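Local atomic coordinates of glutathione S-transferase enzyme with thioredoxin-like domain (Xenorhabdus nematophila, PDB entry 4L8E), a protein that binds glutathione, two molecules per subunit, and probably acts as a glutathione transferase. Residues T43-E48 with N108-F113. Residues are numbered along the deposited sequence; the frame is centred on the assembly and turned at random.
Sequences TLFLEE and NKTGRF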
ATOM      1  N   THR A  43       6.131  12.136  11.185  1.00 14.92           N
ATOM      2  CA  THR A  43       6.450  12.923  12.393  1.00 14.04           C
ATOM      3  C   THR A  43       5.877  12.284  13.662  1.00 17.08           C
ATOM      4  O   THR A  43       6.487  12.367  14.714  1.00 16.76           O
ATOM      5  CB  THR A  43       6.028  14.387  12.283  1.00 17.46           C
ATOM      6  OG1 THR A  43       4.630  14.453  12.013  1.00 15.63           O
ATOM      7  CG2 THR A  43       6.818  15.087  11.184  1.00 16.72           C
ATOM      8  N   LEU A  44       4.736  11.612  13.571  1.00 14.60           N
ATOM      9  CA  LEU A  44       4.259  10.824  14.718  1.00 14.19           C
ATOM     10  C   LEU A  44       5.301   9.796  15.148  1.00 14.12           C
ATOM     11  O   LEU A  44       5.628   9.707  16.344  1.00 16.07           O
ATOM     12  CB  LEU A  44       2.934  10.107  14.404  1.00 17.52           C
ATOM     13  CG  LEU A  44       1.663  10.953  14.365  1.00 19.34           C
ATOM     14  CD1 LEU A  44       0.485  10.088  13.855  1.00 20.34           C
ATOM     15  CD2 LEU A  44       1.292  11.587  15.719  1.00 19.71           C
ATOM     16  N   PHE A  45       5.803   9.019  14.183  1.00 14.93           N
ATOM     17  CA  PHE A  45       6.784   7.995  14.472  1.00 13.44           C
ATOM     18  C   PHE A  45       8.033   8.641  15.092  1.00 16.39           C
ATOM     19  O   PHE A  45       8.496   8.208  16.121  1.00 15.96           O
ATOM     20  CB  PHE A  45       7.174   7.194  13.238  1.00 13.97           C
ATOM     21  CG  PHE A  45       8.153   6.114  13.545  1.00 14.49           C
ATOM     22  CD1 PHE A  45       9.503   6.410  13.654  1.00 14.73           C
ATOM     23  CD2 PHE A  45       7.741   4.836  13.805  1.00 15.55           C
ATOM     24  CE1 PHE A  45      10.409   5.432  13.993  1.00 16.77           C
ATOM     25  CE2 PHE A  45       8.638   3.872  14.140  1.00 16.82           C
ATOM     26  CZ  PHE A  45       9.983   4.175  14.246  1.00 17.75           C
ATOM     27  N   LEU A  46       8.551   9.686  14.467  1.00 15.76           N
ATOM     28  CA  LEU A  46       9.817  10.288  14.920  1.00 14.52           C
ATOM     29  C   LEU A  46       9.665  10.909  16.312  1.00 15.52           C
ATOM     30  O   LEU A  46      10.589  10.863  17.147  1.00 16.47           O
ATOM     31  CB  LEU A  46      10.302  11.323  13.893  1.00 14.10           C
ATOM     32  CG  LEU A  46      10.745  10.678  12.562  1.00 15.52           C
ATOM     33  CD1 LEU A  46      10.855  11.745  11.485  1.00 17.54           C
ATOM     34  CD2 LEU A  46      12.057   9.940  12.723  1.00 18.13           C
ATOM     35  N   GLU A  47       8.520  11.516  16.567  1.00 15.66           N
ATOM     36  CA  GLU A  47       8.250  12.098  17.871  1.00 16.94           C
ATOM     37  C   GLU A  47       8.076  11.033  18.980  1.00 17.64           C
ATOM     38  O   GLU A  47       8.470  11.257  20.128  1.00 19.36           O
ATOM     39  CB  GLU A  47       7.031  13.003  17.817  1.00 19.85           C
ATOM     40  CG  GLU A  47       7.251  14.309  17.028  1.00 17.11           C
ATOM     41  CD  GLU A  47       8.276  15.257  17.643  1.00 20.16           C
ATOM     42  OE1 GLU A  47       8.419  15.292  18.884  1.00 20.32           O
ATOM     43  OE2 GLU A  47       8.900  16.022  16.862  1.00 22.54           O
ATOM     44  N   GLU A  48       7.490   9.890  18.622  1.00 18.63           N
ATOM     45  CA  GLU A  48       7.382   8.766  19.564  1.00 17.78           C
ATOM     46  C   GLU A  48       8.759   8.233  19.970  1.00 18.32           C
ATOM     47  O   GLU A  48       9.003   7.945  21.146  1.00 21.53           O
ATOM     48  CB  GLU A  48       6.560   7.620  18.958  1.00 17.86           C
ATOM     49  CG  GLU A  48       5.093   7.910  18.765  1.00 18.81           C
ATOM     50  CD  GLU A  48       4.261   7.866  20.054  1.00 21.65           C
ATOM     51  OE1 GLU A  48       4.789   7.601  21.170  1.00 21.76           O
ATOM     52  OE2 GLU A  48       3.037   8.110  19.942  1.00 25.34           O
ATOM     53  N   ASN A 108      12.338  -0.892  11.779  1.00 15.80           N
ATOM     54  CA  ASN A 108      13.427  -1.867  11.784  1.00 17.17           C
ATOM     55  C   ASN A 108      14.715  -1.289  12.325  1.00 18.31           C
ATOM     56  O   ASN A 108      15.416  -1.924  13.096  1.00 22.88           O
ATOM     57  CB  ASN A 108      13.676  -2.435  10.381  1.00 19.61           C
ATOM     58  CG  ASN A 108      12.594  -3.382   9.929  1.00 21.10           C
ATOM     59  OD1 ASN A 108      11.843  -3.909  10.745  1.00 23.21           O
ATOM     60  ND2 ASN A 108      12.519  -3.634   8.619  1.00 26.92           N
ATOM     61  N   LYS A 109      15.018  -0.060  11.937  1.00 20.08           N
ATOM     62  CA  LYS A 109      16.242   0.604  12.379  1.00 22.84           C
ATOM     63  C   LYS A 109      16.261   0.835  13.893  1.00 18.33           C
ATOM     64  O   LYS A 109      17.265   0.585  14.545  1.00 23.44           O
ATOM     65  CB  LYS A 109      16.415   1.933  11.655  1.00 17.83           C
ATOM     66  CG  LYS A 109      17.764   2.566  11.950  1.00 25.26           C
ATOM     67  CD  LYS A 109      18.054   3.764  11.081  1.00 33.54           C
ATOM     68  CE  LYS A 109      19.536   4.136  11.231  1.00 30.70           C
ATOM     69  NZ  LYS A 109      19.767   5.521  10.898  1.00 30.79           N
ATOM     70  N   THR A 110      15.128   1.251  14.447  1.00 18.65           N
ATOM     71  CA  THR A 110      15.040   1.606  15.863  1.00 22.48           C
ATOM     72  C   THR A 110      14.605   0.451  16.762  1.00 22.09           C
ATOM     73  O   THR A 110      14.796   0.516  17.973  1.00 21.57           O
ATOM     74  CB  THR A 110      14.024   2.712  16.087  1.00 22.19           C
ATOM     75  OG1 THR A 110      12.724   2.243  15.687  1.00 20.05           O
ATOM     76  CG2 THR A 110      14.398   3.967  15.275  1.00 21.58           C
ATOM     77  N   GLY A 111      13.998  -0.570  16.167  1.00 23.95           N
ATOM     78  CA  GLY A 111      13.416  -1.677  16.907  1.00 22.81           C
ATOM     79  C   GLY A 111      12.147  -1.306  17.670  1.00 21.81           C
ATOM     80  O   GLY A 111      11.750  -2.023  18.591  1.00 23.30           O
ATOM     81  N   ARG A 112      11.509  -0.203  17.270  1.00 20.16           N
ATOM     82  CA  ARG A 112      10.313   0.319  17.936  1.00 19.74           C
ATOM     83  C   ARG A 112       9.078   0.266  17.052  1.00 15.69           C
ATOM     84  O   ARG A 112       9.159   0.434  15.856  1.00 18.31           O
ATOM     85  CB  ARG A 112      10.547   1.779  18.375  1.00 20.00           C
ATOM     86  CG  ARG A 112      11.809   1.995  19.197  1.00 29.92           C
ATOM     87  CD  ARG A 112      11.650   1.570  20.628  1.00 36.90           C
ATOM     88  NE  ARG A 112      10.359   1.948  21.190  1.00 46.43           N
ATOM     89  CZ  ARG A 112      10.073   3.120  21.748  1.00 48.48           C
ATOM     90  NH1 ARG A 112       8.851   3.328  22.224  1.00 55.36           N
ATOM     91  NH2 ARG A 112      10.988   4.079  21.839  1.00 43.68           N
ATOM     92  N   PHE A 113       7.929   0.046  17.688  1.00 17.16           N
ATOM     93  CA  PHE A 113       6.607   0.147  17.061  1.00 18.77           C
ATOM     94  C   PHE A 113       6.326  -0.896  15.981  1.00 18.86           C
ATOM     95  O   PHE A 113       5.452  -0.724  15.135  1.00 16.51           O
ATOM     96  CB  PHE A 113       6.299   1.593  16.634  1.00 16.21           C
ATOM     97  CG  PHE A 113       6.321   2.531  17.798  1.00 15.41           C
ATOM     98  CD1 PHE A 113       5.332   2.483  18.764  1.00 17.68           C
ATOM     99  CD2 PHE A 113       7.389   3.391  17.988  1.00 17.34           C
ATOM    100  CE1 PHE A 113       5.386   3.291  19.868  1.00 19.03           C
ATOM    101  CE2 PHE A 113       7.466   4.218  19.119  1.00 22.36           C
ATOM    102  CZ  PHE A 113       6.470   4.178  20.053  1.00 24.67           C
TER
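The first helix of the thioredoxin-like domain, helix 37-49, meets the end of helix 99-110 and the start of the linker to the all-helical domain through the rings of F45 and F113. These form an offset edge-to-face pair, the edge of F113 turned toward the face of F45, with centroids 6.0 Å apart and planes at 76°. F45 CE2 lies 4.1 Å from F113 CD2. With CG anti to the backbone N (chi1 -178°), the F45 ring reaches out from its helix and brings its far end to the turn. There CZ comes within 3.6 Å of T110 OG1, which sits in the plane of the ring at its edge, and CE2 is 3.9 Å from R112 O, also near that plane. The rim of the ring thus faces two oxygens, a weakly favourable arrangement for aromatic C-H groups.

T110 OG1 is itself tied into the end of helix 99-110: it bonds to L106 O and accepts from R112 N at 3.2 Å, closing an ST turn around G111, whose positive phi takes the chain out of the helix. One helical turn beyond F45, the E48 side chain crosses F113 at about a right angle. Its CB packs 3.5 Å from F113 CE2, while the chain, bent at chi2 (-76°), brings OE1 near F113 CZ and OE2 makes a salt bridge with R223. F113 CE2 also lies over one face of the R112 guanidinium, offset toward its rim.

I188, on helix 188-197, touches both phenylalanine side chains and shares backbone hydrogen bonding with F113, while L103 and L106 pack on F45, so that the aromatic pair sits where the two domains join. This arrangement belongs to the interdomain junction of the glutathione transferase fold, where the thioredoxin-like domain passes into the helical domain.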